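Local coordinates for protein vinylacetyl-CoA Delta-isomerase (Nitrosopumilus maritimus SCM1, PDB 6VJR) that probably dehydrates 4-hydroxybutyryl-CoA and isomerises vinylacetyl-CoA, using a [4Fe-4S] cluster and FAD, at residues 33-45 and 245-257. Sequence-based numbering, arbitrary orientation. Where two conformers were deposited one is given.
With NA (sodium ion), chain K.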
ATOM      1  N   PRO A  33     -17.297 -36.532  -8.037  1.00 16.67           N
ATOM      2  CA  PRO A  33     -16.014 -35.897  -8.334  1.00 18.55           C
ATOM      3  C   PRO A  33     -15.858 -34.446  -7.884  1.00 16.97           C
ATOM      4  O   PRO A  33     -14.744 -33.964  -7.725  1.00 16.89           O
ATOM      5  CB  PRO A  33     -15.897 -35.943  -9.850  1.00 20.74           C
ATOM      6  CG  PRO A  33     -17.145 -36.566 -10.369  1.00 21.33           C
ATOM      7  CD  PRO A  33     -18.018 -36.991  -9.232  1.00 18.27           C
ATOM      8  N   MET A  34     -16.959 -33.737  -7.646  1.00 16.38           N
ATOM      9  CA  MET A  34     -16.839 -32.372  -7.166  1.00 17.57           C
ATOM     10  C   MET A  34     -16.556 -32.324  -5.673  1.00 16.58           C
ATOM     11  O   MET A  34     -15.965 -31.350  -5.185  1.00 17.44           O
ATOM     12  CB  MET A  34     -18.099 -31.564  -7.483  1.00 18.34           C
ATOM     13  CG  MET A  34     -17.983 -30.101  -7.162  1.00 21.95           C
ATOM     14  SD  MET A  34     -19.332 -29.131  -7.838  1.00 22.02           S
ATOM     15  CE  MET A  34     -19.582 -27.887  -6.547  1.00 22.79           C
ATOM     16  N   ILE A  35     -16.940 -33.383  -4.968  1.00 15.09           N
ATOM     17  CA  ILE A  35     -16.877 -33.440  -3.516  1.00 15.59           C
ATOM     18  C   ILE A  35     -15.639 -34.209  -3.057  1.00 14.33           C
ATOM     19  O   ILE A  35     -15.049 -33.896  -2.015  1.00 15.79           O
ATOM     20  CB  ILE A  35     -18.173 -34.037  -2.959  1.00 14.97           C
ATOM     21  CG1 ILE A  35     -19.411 -33.266  -3.457  1.00 16.10           C
ATOM     22  CG2 ILE A  35     -18.129 -34.140  -1.428  1.00 15.18           C
ATOM     23  CD1 ILE A  35     -20.730 -33.834  -2.954  1.00 16.39           C
ATOM     24  N   ARG A  36     -15.213 -35.206  -3.831  1.00 14.85           N
ATOM     25  CA  ARG A  36     -14.150 -36.080  -3.384  1.00 14.98           C
ATOM     26  C   ARG A  36     -12.875 -35.293  -3.048  1.00 14.15           C
ATOM     27  O   ARG A  36     -12.194 -35.614  -2.087  1.00 13.93           O
ATOM     28  CB  ARG A  36     -13.867 -37.220  -4.359  1.00 17.36           C
ATOM     29  CG  ARG A  36     -12.717 -38.135  -3.949  1.00 17.66           C
ATOM     30  CD  ARG A  36     -12.927 -38.706  -2.573  1.00 20.14           C
ATOM     31  NE  ARG A  36     -11.944 -39.764  -2.338  1.00 22.38           N
ATOM     32  CZ  ARG A  36     -12.105 -41.048  -2.606  1.00 24.47           C
ATOM     33  NH1 ARG A  36     -13.237 -41.480  -3.111  1.00 27.10           N
ATOM     34  NH2 ARG A  36     -11.111 -41.885  -2.424  1.00 25.10           N
ATOM     35  N   PRO A  37     -12.457 -34.242  -3.776  1.00 14.21           N
ATOM     36  CA  PRO A  37     -11.212 -33.552  -3.401  1.00 14.19           C
ATOM     37  C   PRO A  37     -11.247 -33.001  -1.975  1.00 14.10           C
ATOM     38  O   PRO A  37     -10.237 -32.991  -1.286  1.00 13.82           O
ATOM     39  CB  PRO A  37     -11.096 -32.435  -4.457  1.00 15.62           C
ATOM     40  CG  PRO A  37     -11.823 -33.047  -5.653  1.00 15.47           C
ATOM     41  CD  PRO A  37     -13.016 -33.737  -5.042  1.00 14.59           C
ATOM     42  N   SER A  38     -12.416 -32.497  -1.523  1.00 14.56           N
ATOM     43  CA  SER A  38     -12.509 -32.019  -0.149  1.00 13.46           C
ATOM     44  C   SER A  38     -12.361 -33.153   0.875  1.00 13.26           C
ATOM     45  O   SER A  38     -11.781 -32.969   1.950  1.00 14.34           O
ATOM     46  CB  SER A  38     -13.787 -31.250   0.069  1.00 15.10           C
ATOM     47  OG  SER A  38     -14.982 -32.012  -0.006  1.00 14.63           O
ATOM     48  N   ILE A  39     -12.904 -34.306   0.546  1.00 12.55           N
ATOM     49  CA  ILE A  39     -12.738 -35.507   1.369  1.00 12.45           C
ATOM     50  C   ILE A  39     -11.267 -35.876   1.490  1.00 13.22           C
ATOM     51  O   ILE A  39     -10.788 -36.264   2.552  1.00 13.95           O
ATOM     52  CB  ILE A  39     -13.655 -36.614   0.839  1.00 13.72           C
ATOM     53  CG1 ILE A  39     -15.114 -36.225   1.170  1.00 14.22           C
ATOM     54  CG2 ILE A  39     -13.286 -37.975   1.379  1.00 14.58           C
ATOM     55  CD1 ILE A  39     -16.146 -37.021   0.430  1.00 16.60           C
ATOM     56  N   ASN A  40     -10.579 -35.873   0.367  1.00 13.63           N
ATOM     57  CA  ASN A  40      -9.160 -36.190   0.328  1.00 13.42           C
ATOM     58  C   ASN A  40      -8.369 -35.277   1.255  1.00 13.85           C
ATOM     59  O   ASN A  40      -7.403 -35.719   1.877  1.00 15.38           O
ATOM     60  CB  ASN A  40      -8.632 -36.078  -1.092  1.00 14.39           C
ATOM     61  CG  ASN A  40      -9.111 -37.165  -2.021  1.00 16.09           C
ATOM     62  OD1 ASN A  40      -9.547 -38.238  -1.595  1.00 16.61           O
ATOM     63  ND2 ASN A  40      -8.996 -36.929  -3.309  1.00 17.00           N
ATOM     64  N   ALA A  41      -8.720 -33.995   1.269  1.00 13.80           N
ATOM     65  CA  ALA A  41      -8.053 -33.038   2.143  1.00 13.46           C
ATOM     66  C   ALA A  41      -8.250 -33.445   3.594  1.00 14.88           C
ATOM     67  O   ALA A  41      -7.297 -33.437   4.365  1.00 15.72           O
ATOM     68  CB  ALA A  41      -8.535 -31.636   1.857  1.00 14.53           C
ATOM     69  N   VAL A  42      -9.491 -33.738   3.999  1.00 13.79           N
ATOM     70  CA  VAL A  42      -9.688 -34.181   5.367  1.00 14.79           C
ATOM     71  C   VAL A  42      -8.945 -35.487   5.639  1.00 14.74           C
ATOM     72  O   VAL A  42      -8.378 -35.654   6.729  1.00 15.02           O
ATOM     73  CB  VAL A  42     -11.174 -34.292   5.721  1.00 15.43           C
ATOM     74  CG1 VAL A  42     -11.341 -34.740   7.152  1.00 17.45           C
ATOM     75  CG2 VAL A  42     -11.895 -32.974   5.468  1.00 16.28           C
ATOM     76  N   ALA A  43      -8.920 -36.416   4.671  1.00 13.85           N
ATOM     77  CA  ALA A  43      -8.232 -37.683   4.903  1.00 14.23           C
ATOM     78  C   ALA A  43      -6.763 -37.432   5.241  1.00 14.62           C
ATOM     79  O   ALA A  43      -6.155 -38.176   5.975  1.00 16.54           O
ATOM     80  CB  ALA A  43      -8.355 -38.573   3.700  1.00 15.30           C
ATOM     81  N   GLU A  44      -6.151 -36.423   4.616  1.00 16.06           N
ATOM     82  CA  GLU A  44      -4.749 -36.091   4.865  1.00 16.74           C
ATOM     83  C   GLU A  44      -4.494 -35.649   6.314  1.00 15.67           C
ATOM     84  O   GLU A  44      -3.384 -35.824   6.829  1.00 16.58           O
ATOM     85  CB  GLU A  44      -4.220 -35.083   3.837  1.00 17.97           C
ATOM     86  CG  GLU A  44      -2.885 -34.475   4.240  1.00 19.70           C
ATOM     87  CD  GLU A  44      -1.656 -35.377   4.300  1.00 22.04           C
ATOM     88  OE1 GLU A  44      -1.719 -36.576   3.948  1.00 23.86           O
ATOM     89  OE2 GLU A  44      -0.600 -34.846   4.774  1.00 23.14           O
ATOM     90  N   THR A  45      -5.512 -35.143   7.017  1.00 15.55           N
ATOM     91  CA  THR A  45      -5.346 -34.794   8.419  1.00 15.04           C
ATOM     92  C   THR A  45      -5.158 -36.057   9.265  1.00 16.97           C
ATOM     93  O   THR A  45      -4.516 -35.979  10.298  1.00 20.55           O
ATOM     94  CB  THR A  45      -6.525 -33.998   8.965  1.00 16.18           C
ATOM     95  OG1 THR A  45      -7.744 -34.716   9.133  1.00 15.93           O
ATOM     96  CG2 THR A  45      -6.794 -32.741   8.158  1.00 16.95           C
ATOM     97  N   ASP A 245      -8.003 -28.745 -13.640  1.00 13.89           N
ATOM     98  CA  ASP A 245      -8.342 -28.546 -12.246  1.00 14.83           C
ATOM     99  C   ASP A 245      -7.265 -27.785 -11.443  1.00 14.73           C
ATOM    100  O   ASP A 245      -7.568 -27.208 -10.370  1.00 16.16           O
ATOM    101  CB  ASP A 245      -8.520 -29.871 -11.495  1.00 16.12           C
ATOM    102  CG  ASP A 245      -9.469 -30.929 -12.062  1.00 20.46           C
ATOM    103  OD1 ASP A 245      -9.712 -30.957 -13.276  1.00 23.73           O
ATOM    104  OD2 ASP A 245      -9.999 -31.742 -11.284  1.00 25.17           O
ATOM    105  N   GLY A 246      -5.997 -27.874 -11.882  1.00 13.74           N
ATOM    106  CA  GLY A 246      -4.864 -27.226 -11.230  1.00 14.55           C
ATOM    107  C   GLY A 246      -4.346 -28.034 -10.057  1.00 14.36           C
ATOM    108  O   GLY A 246      -3.206 -28.502 -10.070  1.00 16.59           O
ATOM    109  N   ASN A 247      -5.180 -28.148  -9.022  1.00 13.94           N
ATOM    110  CA  ASN A 247      -4.968 -29.062  -7.917  1.00 13.22           C
ATOM    111  C   ASN A 247      -6.098 -30.078  -7.965  1.00 13.68           C
ATOM    112  O   ASN A 247      -7.220 -29.830  -7.502  1.00 15.27           O
ATOM    113  CB  ASN A 247      -4.998 -28.267  -6.626  1.00 14.32           C
ATOM    114  CG  ASN A 247      -4.763 -29.074  -5.372  1.00 13.61           C
ATOM    115  OD1 ASN A 247      -4.876 -30.313  -5.355  1.00 14.24           O
ATOM    116  ND2 ASN A 247      -4.405 -28.352  -4.312  1.00 14.36           N
ATOM    117  N   ALA A 248      -5.813 -31.235  -8.572  1.00 14.92           N
ATOM    118  CA  ALA A 248      -6.894 -32.176  -8.824  1.00 13.83           C
ATOM    119  C   ALA A 248      -7.232 -33.019  -7.585  1.00 14.68           C
ATOM    120  O   ALA A 248      -8.360 -33.525  -7.476  1.00 18.02           O
ATOM    121  CB  ALA A 248      -6.543 -33.060  -9.965  1.00 15.29           C
ATOM    122  N   LYS A 249      -6.277 -33.168  -6.675  1.00 15.18           N
ATOM    123  CA  LYS A 249      -6.522 -34.093  -5.579  1.00 15.99           C
ATOM    124  C   LYS A 249      -7.260 -33.473  -4.396  1.00 15.35           C
ATOM    125  O   LYS A 249      -7.954 -34.196  -3.672  1.00 16.25           O
ATOM    126  CB  LYS A 249      -5.223 -34.694  -5.053  1.00 18.80           C
ATOM    127  CG  LYS A 249      -5.405 -35.761  -3.984  1.00 23.43           C
ATOM    128  CD  LYS A 249      -4.131 -36.526  -3.669  1.00 27.18           C
ATOM    129  CE  LYS A 249      -4.414 -37.592  -2.675  1.00 29.91           C
ATOM    130  NZ  LYS A 249      -3.159 -38.258  -2.303  1.00 32.91           N
ATOM    131  N   PHE A 250      -7.128 -32.150  -4.213  1.00 14.28           N
ATOM    132  CA  PHE A 250      -7.590 -31.500  -3.001  1.00 13.77           C
ATOM    133  C   PHE A 250      -8.404 -30.258  -3.321  1.00 15.20           C
ATOM    134  O   PHE A 250      -8.052 -29.504  -4.202  1.00 17.69           O
ATOM    135  CB  PHE A 250      -6.403 -31.118  -2.113  1.00 14.28           C
ATOM    136  CG  PHE A 250      -5.506 -32.278  -1.747  1.00 14.38           C
ATOM    137  CD1 PHE A 250      -5.960 -33.239  -0.867  1.00 15.21           C
ATOM    138  CD2 PHE A 250      -4.205 -32.348  -2.223  1.00 14.98           C
ATOM    139  CE1 PHE A 250      -5.128 -34.272  -0.468  1.00 16.29           C
ATOM    140  CE2 PHE A 250      -3.387 -33.374  -1.828  1.00 15.17           C
ATOM    141  CZ  PHE A 250      -3.827 -34.314  -0.922  1.00 15.09           C
ATOM    142  N   GLY A 251      -9.393 -30.023  -2.479  1.00 15.30           N
ATOM    143  CA  GLY A 251     -10.232 -28.831  -2.524  1.00 16.14           C
ATOM    144  C   GLY A 251     -10.970 -28.645  -1.205  1.00 15.67           C
ATOM    145  O   GLY A 251     -10.853 -29.455  -0.258  1.00 16.82           O
ATOM    146  N   GLY A 252     -11.799 -27.609  -1.185  1.00 16.22           N
ATOM    147  CA  GLY A 252     -12.613 -27.306  -0.017  1.00 17.25           C
ATOM    148  C   GLY A 252     -14.088 -27.566  -0.296  1.00 15.64           C
ATOM    149  O   GLY A 252     -14.472 -28.032  -1.367  1.00 16.16           O
ATOM    150  N   GLN A 253     -14.904 -27.358   0.735  1.00 15.66           N
ATOM    151  CA  GLN A 253     -16.324 -27.656   0.671  1.00 14.85           C
ATOM    152  C   GLN A 253     -17.044 -26.682   1.588  1.00 14.49           C
ATOM    153  O   GLN A 253     -16.656 -26.556   2.753  1.00 14.30           O
ATOM    154  CB  GLN A 253     -16.587 -29.068   1.232  1.00 15.06           C
ATOM    155  CG  GLN A 253     -18.053 -29.360   1.585  1.00 16.33           C
ATOM    156  CD  GLN A 253     -18.216 -30.750   2.160  1.00 16.28           C
ATOM    157  OE1 GLN A 253     -18.320 -30.953   3.378  1.00 17.33           O
ATOM    158  NE2 GLN A 253     -18.206 -31.714   1.261  1.00 17.16           N
ATOM    159  N   GLU A 254     -18.113 -26.088   1.053  0.56 14.23           N
ATOM    160  CA  GLU A 254     -19.046 -25.308   1.842  0.56 14.67           C
ATOM    161  C   GLU A 254     -20.466 -25.748   1.499  0.56 13.85           C
ATOM    162  O   GLU A 254     -20.756 -26.126   0.345  0.56 11.17           O
ATOM    163  CB  GLU A 254     -18.871 -23.813   1.564  0.56 16.01           C
ATOM    164  CG  GLU A 254     -17.440 -23.317   1.769  0.56 15.86           C
ATOM    165  CD  GLU A 254     -16.516 -23.499   0.561  0.56 18.87           C
ATOM    166  OE1 GLU A 254     -16.913 -23.169  -0.589  0.56 20.56           O
ATOM    167  OE2 GLU A 254     -15.354 -23.942   0.780  0.56 21.42           O
ATOM    168  N   ALA A 255     -21.360 -25.675   2.509  1.00 14.15           N
ATOM    169  CA  ALA A 255     -22.775 -25.898   2.247  1.00 14.25           C
ATOM    170  C   ALA A 255     -23.615 -25.065   3.218  1.00 14.14           C
ATOM    171  O   ALA A 255     -23.155 -24.694   4.292  1.00 15.16           O
ATOM    172  CB  ALA A 255     -23.115 -27.377   2.344  1.00 15.27           C
ATOM    173  N   LEU A 256     -24.873 -24.849   2.834  1.00 12.41           N
ATOM    174  CA  LEU A 256     -25.904 -24.293   3.693  1.00 12.15           C
ATOM    175  C   LEU A 256     -26.611 -25.451   4.390  1.00 13.16           C
ATOM    176  O   LEU A 256     -27.124 -26.361   3.741  1.00 14.87           O
ATOM    177  CB  LEU A 256     -26.849 -23.500   2.800  1.00 13.61           C
ATOM    178  CG  LEU A 256     -28.052 -22.850   3.477  1.00 15.63           C
ATOM    179  CD1 LEU A 256     -27.698 -21.812   4.506  1.00 15.80           C
ATOM    180  CD2 LEU A 256     -28.997 -22.303   2.434  1.00 16.68           C
ATOM    181  N   ILE A 257     -26.630 -25.393   5.715  1.00 14.01           N
ATOM    182  CA  ILE A 257     -27.273 -26.407   6.532  1.00 14.02           C
ATOM    183  C   ILE A 257     -28.630 -25.861   6.982  1.00 14.51           C
ATOM    184  O   ILE A 257     -28.719 -24.845   7.686  1.00 16.67           O
ATOM    185  CB  ILE A 257     -26.435 -26.759   7.753  1.00 14.72           C
ATOM    186  CG1 ILE A 257     -24.977 -27.063   7.432  1.00 15.89           C
ATOM    187  CG2 ILE A 257     -27.106 -27.922   8.489  1.00 16.35           C
ATOM    188  CD1 ILE A 257     -24.161 -27.389   8.663  1.00 15.47           C
TER
HETATM  189 NA    NA K 607     -11.193 -32.396 -14.506  1.00 20.38          NA
HETATM  190  O   HOH W   1     -14.249 -30.829  -3.174  1.00 20.74           O
HETATM  191  O   HOH W   2     -10.941 -33.796 -12.641  1.00 22.65           O
HETATM  192  O   HOH W   3     -10.932 -31.252 -16.749  1.00 30.89           O
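Asn40 reaches across from the first turns of helix 36-51 to the loop of 245-257, where its ND2 donates to Lys249 O at 2.9 Å. The bond is nearly straight, 163° at the hydrogen, and lies in both the amide plane and the carbonyl plane, on a lone pair of the oxygen. The other end of the amide is gripped from within the helix: Arg36 NE, its guanidinium edge-on, donates to Asn40 OD1 and so helps fix which way the amide is flipped. A leucine in place of Asn40 would probably leave Lys249 O without its straight donor and Arg36 NE without this acceptor. The same Lys249 O also receives a CA-H...O contact from Pro37, while the Pro37 CB lies against the backbone at the Phe250-Gly251 junction.

Phe250 begins its side chain pointing away from the helix, but with CG beside its own backbone N (chi1 -56°) the ring swings back. Its edge then meets helix backbone, CD1 lying 3.6 Å from Ala41 N and CE1 equally close to Asn40 O, while Lys249 CG sits over one face. The backbone of Gly251 lies against the helix at Pro37 and Ser38, its N giving a weak bond to Pro37 O and Gly251 O receiving a CA-H...O contact from Ser38 CA at 3.1 Å. Further along, Ser38 OG donates to Ile35 O at 2.8 Å, in the carbonyl plane, while Ser38 CB lies against Gly252 O, and Gln253 NE2 rests 3.6 Å from Ile35 CG2.

Leu474 of a second subunit also packs on Phe250. The contact thus illustrates the early turns of a helix docked on a glycine-containing loop by a side-chain-to-backbone hydrogen bond, here in the N-terminal 4-hydroxyphenylacetate 3-hydroxylase region, a loop that runs on from the sodium ligand Asp245 into strand 254-259, whose Glu254 touches FAD.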